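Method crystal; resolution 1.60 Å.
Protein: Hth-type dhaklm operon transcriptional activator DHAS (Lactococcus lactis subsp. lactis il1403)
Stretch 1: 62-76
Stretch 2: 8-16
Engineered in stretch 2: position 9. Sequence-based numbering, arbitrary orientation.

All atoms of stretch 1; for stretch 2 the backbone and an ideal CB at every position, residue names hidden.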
# COMPACT_ATOMS: atom_id res chain seq x y z
N SER A 62 17.71 9.73 -10.74
CA SER A 62 17.30 10.41 -9.52
C SER A 62 16.67 11.75 -9.89
O SER A 62 15.62 12.15 -9.35
CB SER A 62 18.51 10.63 -8.62
OG SER A 62 18.91 9.39 -8.06
N TRP A 63 17.30 12.45 -10.82
CA TRP A 63 16.82 13.76 -11.24
C TRP A 63 15.45 13.63 -11.91
O TRP A 63 14.53 14.43 -11.64
CB TRP A 63 17.84 14.47 -12.16
CG TRP A 63 17.40 15.87 -12.44
CD1 TRP A 63 17.60 16.95 -11.64
CD2 TRP A 63 16.66 16.35 -13.57
NE1 TRP A 63 17.05 18.07 -12.19
CE2 TRP A 63 16.46 17.73 -13.38
CE3 TRP A 63 16.15 15.75 -14.73
CZ2 TRP A 63 15.78 18.53 -14.30
CZ3 TRP A 63 15.48 16.54 -15.64
CH2 TRP A 63 15.30 17.92 -15.42
N ILE A 64 15.30 12.64 -12.77
CA ILE A 64 14.03 12.42 -13.45
C ILE A 64 12.92 12.19 -12.42
O ILE A 64 11.84 12.76 -12.53
CB ILE A 64 14.14 11.24 -14.41
CG1 ILE A 64 14.88 11.69 -15.66
CG2 ILE A 64 12.78 10.71 -14.80
CD1 ILE A 64 15.43 10.49 -16.46
N PHE A 65 13.19 11.35 -11.43
CA PHE A 65 12.16 11.03 -10.44
C PHE A 65 11.77 12.31 -9.69
O PHE A 65 10.57 12.60 -9.49
CB PHE A 65 12.71 10.02 -9.43
CG PHE A 65 13.11 8.68 -10.01
CD1 PHE A 65 12.54 8.20 -11.18
CD2 PHE A 65 14.06 7.92 -9.37
CE1 PHE A 65 12.93 6.96 -11.70
CE2 PHE A 65 14.45 6.70 -9.88
CZ PHE A 65 13.89 6.23 -11.03
N GLU A 66 12.75 13.09 -9.28
CA GLU A 66 12.44 14.28 -8.47
C GLU A 66 11.72 15.32 -9.30
O GLU A 66 10.74 15.93 -8.86
CB GLU A 66 13.73 14.88 -7.94
CG GLU A 66 14.40 14.08 -6.87
CD GLU A 66 15.73 14.69 -6.48
OE1 GLU A 66 16.34 15.45 -7.28
OE2 GLU A 66 16.17 14.39 -5.36
N ASN A 67 12.20 15.54 -10.52
CA ASN A 67 11.66 16.60 -11.36
C ASN A 67 10.28 16.25 -11.87
O ASN A 67 9.37 17.08 -11.85
CB ASN A 67 12.56 16.77 -12.57
CG ASN A 67 11.98 17.75 -13.57
OD1 ASN A 67 12.16 18.96 -13.42
ND2 ASN A 67 11.27 17.24 -14.59
N ASP A 68 10.10 15.02 -12.34
CA ASP A 68 8.88 14.72 -13.09
C ASP A 68 7.68 14.71 -12.14
O ASP A 68 6.62 15.25 -12.46
CB ASP A 68 9.00 13.37 -13.81
CG ASP A 68 9.83 13.46 -15.09
OD1 ASP A 68 10.43 14.53 -15.36
OD2 ASP A 68 9.85 12.45 -15.82
N PHE A 69 7.84 14.08 -10.98
CA PHE A 69 6.74 14.04 -10.02
C PHE A 69 6.40 15.40 -9.44
O PHE A 69 5.22 15.70 -9.27
CB PHE A 69 6.97 12.99 -8.93
CG PHE A 69 6.81 11.58 -9.45
CD1 PHE A 69 5.57 10.97 -9.44
CD2 PHE A 69 7.91 10.87 -9.94
CE1 PHE A 69 5.43 9.65 -9.93
CE2 PHE A 69 7.78 9.56 -10.43
CZ PHE A 69 6.54 8.95 -10.42
N ALA A 70 7.40 16.21 -9.14
CA ALA A 70 7.13 17.59 -8.69
C ALA A 70 6.43 18.42 -9.75
O ALA A 70 5.53 19.20 -9.46
CB ALA A 70 8.43 18.26 -8.27
N GLU A 71 6.85 18.26 -11.00
CA GLU A 71 6.29 19.04 -12.08
C GLU A 71 4.82 18.72 -12.22
O GLU A 71 4.00 19.62 -12.43
CB GLU A 71 7.05 18.81 -13.38
CG GLU A 71 8.39 19.51 -13.35
CD GLU A 71 8.97 19.75 -14.73
OE1 GLU A 71 8.57 19.02 -15.67
OE2 GLU A 71 9.82 20.67 -14.84
N LEU A 72 4.50 17.43 -12.09
CA LEU A 72 3.14 16.96 -12.32
C LEU A 72 2.21 17.35 -11.18
O LEU A 72 1.04 17.68 -11.41
CB LEU A 72 3.11 15.45 -12.53
CG LEU A 72 3.70 15.00 -13.87
CD1 LEU A 72 4.16 13.56 -13.76
CD2 LEU A 72 2.73 15.19 -15.02
N ILE A 73 2.73 17.31 -9.95
CA ILE A 73 1.87 17.50 -8.78
C ILE A 73 1.84 18.98 -8.37
O ILE A 73 0.78 19.53 -8.09
CB ILE A 73 2.28 16.53 -7.65
CG1 ILE A 73 2.07 15.07 -8.10
CG2 ILE A 73 1.55 16.87 -6.34
CD1 ILE A 73 2.80 14.08 -7.22
N ASN A 74 3.00 19.64 -8.34
CA ASN A 74 3.13 20.90 -7.60
C ASN A 74 3.44 22.13 -8.45
O ASN A 74 3.07 23.24 -8.09
CB ASN A 74 4.24 20.76 -6.55
CG ASN A 74 3.97 19.65 -5.55
OD1 ASN A 74 4.71 18.68 -5.47
ND2 ASN A 74 2.89 19.80 -4.77
N ASP A 75 4.10 21.92 -9.58
CA ASP A 75 4.68 23.06 -10.30
C ASP A 75 3.68 23.61 -11.30
O ASP A 75 3.80 23.41 -12.50
CB ASP A 75 5.96 22.62 -10.99
CG ASP A 75 6.80 23.79 -11.48
OD1 ASP A 75 6.33 24.95 -11.46
OD2 ASP A 75 7.96 23.52 -11.87
N ASN A 76 2.69 24.31 -10.78
CA ASN A 76 1.67 24.90 -11.63
C ASN A 76 0.96 25.94 -10.82
O ASN A 76 1.21 26.09 -9.61
CB ASN A 76 0.67 23.84 -12.05
CG ASN A 76 -0.07 23.27 -10.87
OD1 ASN A 76 -0.79 23.99 -10.18
ND2 ASN A 76 0.11 21.98 -10.63
N UNK A 8 9.09 23.71 -14.41
CA UNK A 8 10.16 24.71 -14.70
C UNK A 8 10.70 24.41 -16.07
O UNK A 8 10.67 23.25 -16.50
CB UNK A 8 11.28 24.68 -13.66
N UNK A 9 11.20 25.43 -16.76
CA UNK A 9 11.79 25.23 -18.08
C UNK A 9 13.13 25.94 -18.20
O UNK A 9 14.13 25.31 -18.51
CB UNK A 9 10.84 25.72 -19.17
N UNK A 10 13.16 27.25 -17.96
CA UNK A 10 14.30 28.06 -18.39
C UNK A 10 15.64 27.73 -17.74
O UNK A 10 16.68 27.88 -18.38
CB UNK A 10 13.98 29.53 -18.12
N UNK A 11 15.63 27.29 -16.49
CA UNK A 11 16.86 27.05 -15.76
C UNK A 11 17.32 25.60 -15.94
O UNK A 11 18.39 25.25 -15.46
CB UNK A 11 16.67 27.37 -14.28
N UNK A 12 16.51 24.79 -16.61
CA UNK A 12 16.83 23.36 -16.76
C UNK A 12 16.68 22.82 -18.19
O UNK A 12 16.38 21.65 -18.35
CB UNK A 12 15.93 22.54 -15.83
N UNK A 13 16.89 23.67 -19.19
CA UNK A 13 16.61 23.34 -20.58
C UNK A 13 17.39 22.09 -20.98
O UNK A 13 16.83 21.11 -21.49
CB UNK A 13 16.96 24.51 -21.50
N UNK A 14 18.70 22.10 -20.74
CA UNK A 14 19.53 21.01 -21.23
C UNK A 14 19.25 19.73 -20.47
O UNK A 14 19.17 18.66 -21.06
CB UNK A 14 21.01 21.37 -21.12
N UNK A 15 19.08 19.83 -19.16
CA UNK A 15 18.71 18.67 -18.36
C UNK A 15 17.45 18.00 -18.89
O UNK A 15 17.39 16.77 -18.96
CB UNK A 15 18.51 19.08 -16.90
N UNK A 16 16.46 18.81 -19.27
CA UNK A 16 15.20 18.26 -19.74
C UNK A 16 15.37 17.52 -21.06
O UNK A 16 14.73 16.49 -21.27
CB UNK A 16 14.16 19.37 -19.89

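At position 8, N lies 2.8 Å from Asp75 OD2 and 3.2 Å from Glu71 OE2, so two carboxylates converge on one amide or amino nitrogen, while CA-to-CB runs sideways. The ideal CB is 3.9 Å from Asp75 OD2, a setting that asks little of the side chain: a neutral or basic residue would suit, and an acid would add negative charge. The deposited residue is Met8. Its N donates hydrogen bonds to both carboxylates, and a water bridges the same N (3.2 Å from the water O) to Asp75 OD1 (3.1 Å from that O).

Position 9 points away, and nothing of stretch 1 lies within 5.5 Å of its ideal CB, so many residues fit. It holds Glu9, an engineered substitution. Positions 10 and 11 likewise meet no part of stretch 1. The N of position 12 lies 3.1 Å from the O of position 9, closing a type I turn, and polar residues would be at ease at both intervening positions; they are Lys10 and Ser11.

Position 12 points toward stretch 1, its ideal CB 4.3 Å from Trp63 CZ2. It directly precedes the helix, at the N-cap (phi/psi -133/30°), where Ser, Thr, Asp or Asn would be a common guess; the indole equally invites an aliphatic chain. Ile12 is the deposited residue. With chi1 p and chi2 t, its CD1 reaches 3.9 Å from Trp63 CZ2, near the plane of the ring at its edge, and 3.6 Å from Asn67 OD1.

Positions 13 and 14, in the first turn of the helix, find nothing within 5.5 Å and are undetermined by this contact; they are Ile13 and Thr14.

At position 15 the ideal CB is 3.7 Å from Trp63 CH2. A chain with an aliphatic base would suit, whether apolar or long and polar. Gln15 places its CB 4.0 Å from the centroid of the Trp63 six-membered ring, 22° off the normal, a CH-pi contact over one face; the end of its side chain leads away.

Position 16 points sideways, with its ideal CB 4.8 Å from Trp63 CH2. The Glu71 carboxylate lies farther off, favouring a long basic chain, Lys or Arg. Lys16 passes the indole edge, CG 3.9 Å from Trp63 CH2, and forms a salt bridge from NZ to Glu71 OE2 at 3.0 Å. NZ also donates to Met8 O at 2.8 Å and, weakly, to Glu9 OE1 at 3.2 Å, tying the turn to the helix.

Stretch 2 (8-16) MEKSIITQK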
# COMPACT_ATOMS: atom_id res chain seq x y z
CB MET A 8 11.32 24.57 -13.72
CG MET A 8 11.02 25.17 -12.39
SD MET A 8 12.40 24.91 -11.29
CE MET A 8 12.40 23.11 -11.14
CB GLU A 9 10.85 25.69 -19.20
CG GLU A 9 9.42 25.17 -19.09
CD GLU A 9 9.24 23.76 -19.65
OE1 GLU A 9 10.22 23.15 -20.12
OE2 GLU A 9 8.09 23.27 -19.61
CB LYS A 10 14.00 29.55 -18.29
CG LYS A 10 13.68 30.03 -16.88
CD LYS A 10 12.79 31.27 -16.93
CE LYS A 10 13.43 32.43 -16.18
NZ LYS A 10 13.41 32.20 -14.71
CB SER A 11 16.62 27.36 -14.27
OG SER A 11 15.65 26.49 -13.67
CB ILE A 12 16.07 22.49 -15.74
CG1 ILE A 12 14.58 22.77 -15.80
CG2 ILE A 12 16.57 22.77 -14.33
CD1 ILE A 12 13.75 21.72 -15.06
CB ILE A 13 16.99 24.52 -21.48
CG1 ILE A 13 16.07 25.72 -21.23
CG2 ILE A 13 17.03 24.10 -22.95
CD1 ILE A 13 16.60 27.02 -21.85
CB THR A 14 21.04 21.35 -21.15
OG1 THR A 14 21.30 22.53 -21.93
CG2 THR A 14 21.88 20.20 -21.68
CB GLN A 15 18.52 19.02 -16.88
CG GLN A 15 19.80 19.52 -16.21
CD GLN A 15 19.96 21.03 -16.25
OE1 GLN A 15 19.64 21.69 -17.24
NE2 GLN A 15 20.45 21.60 -15.15
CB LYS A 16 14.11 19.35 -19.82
CG LYS A 16 13.59 19.70 -18.45
CD LYS A 16 12.48 20.75 -18.50
CE LYS A 16 11.34 20.25 -17.61
NZ LYS A 16 10.02 20.91 -17.82
O HOH W 1 6.70 25.77 -14.40
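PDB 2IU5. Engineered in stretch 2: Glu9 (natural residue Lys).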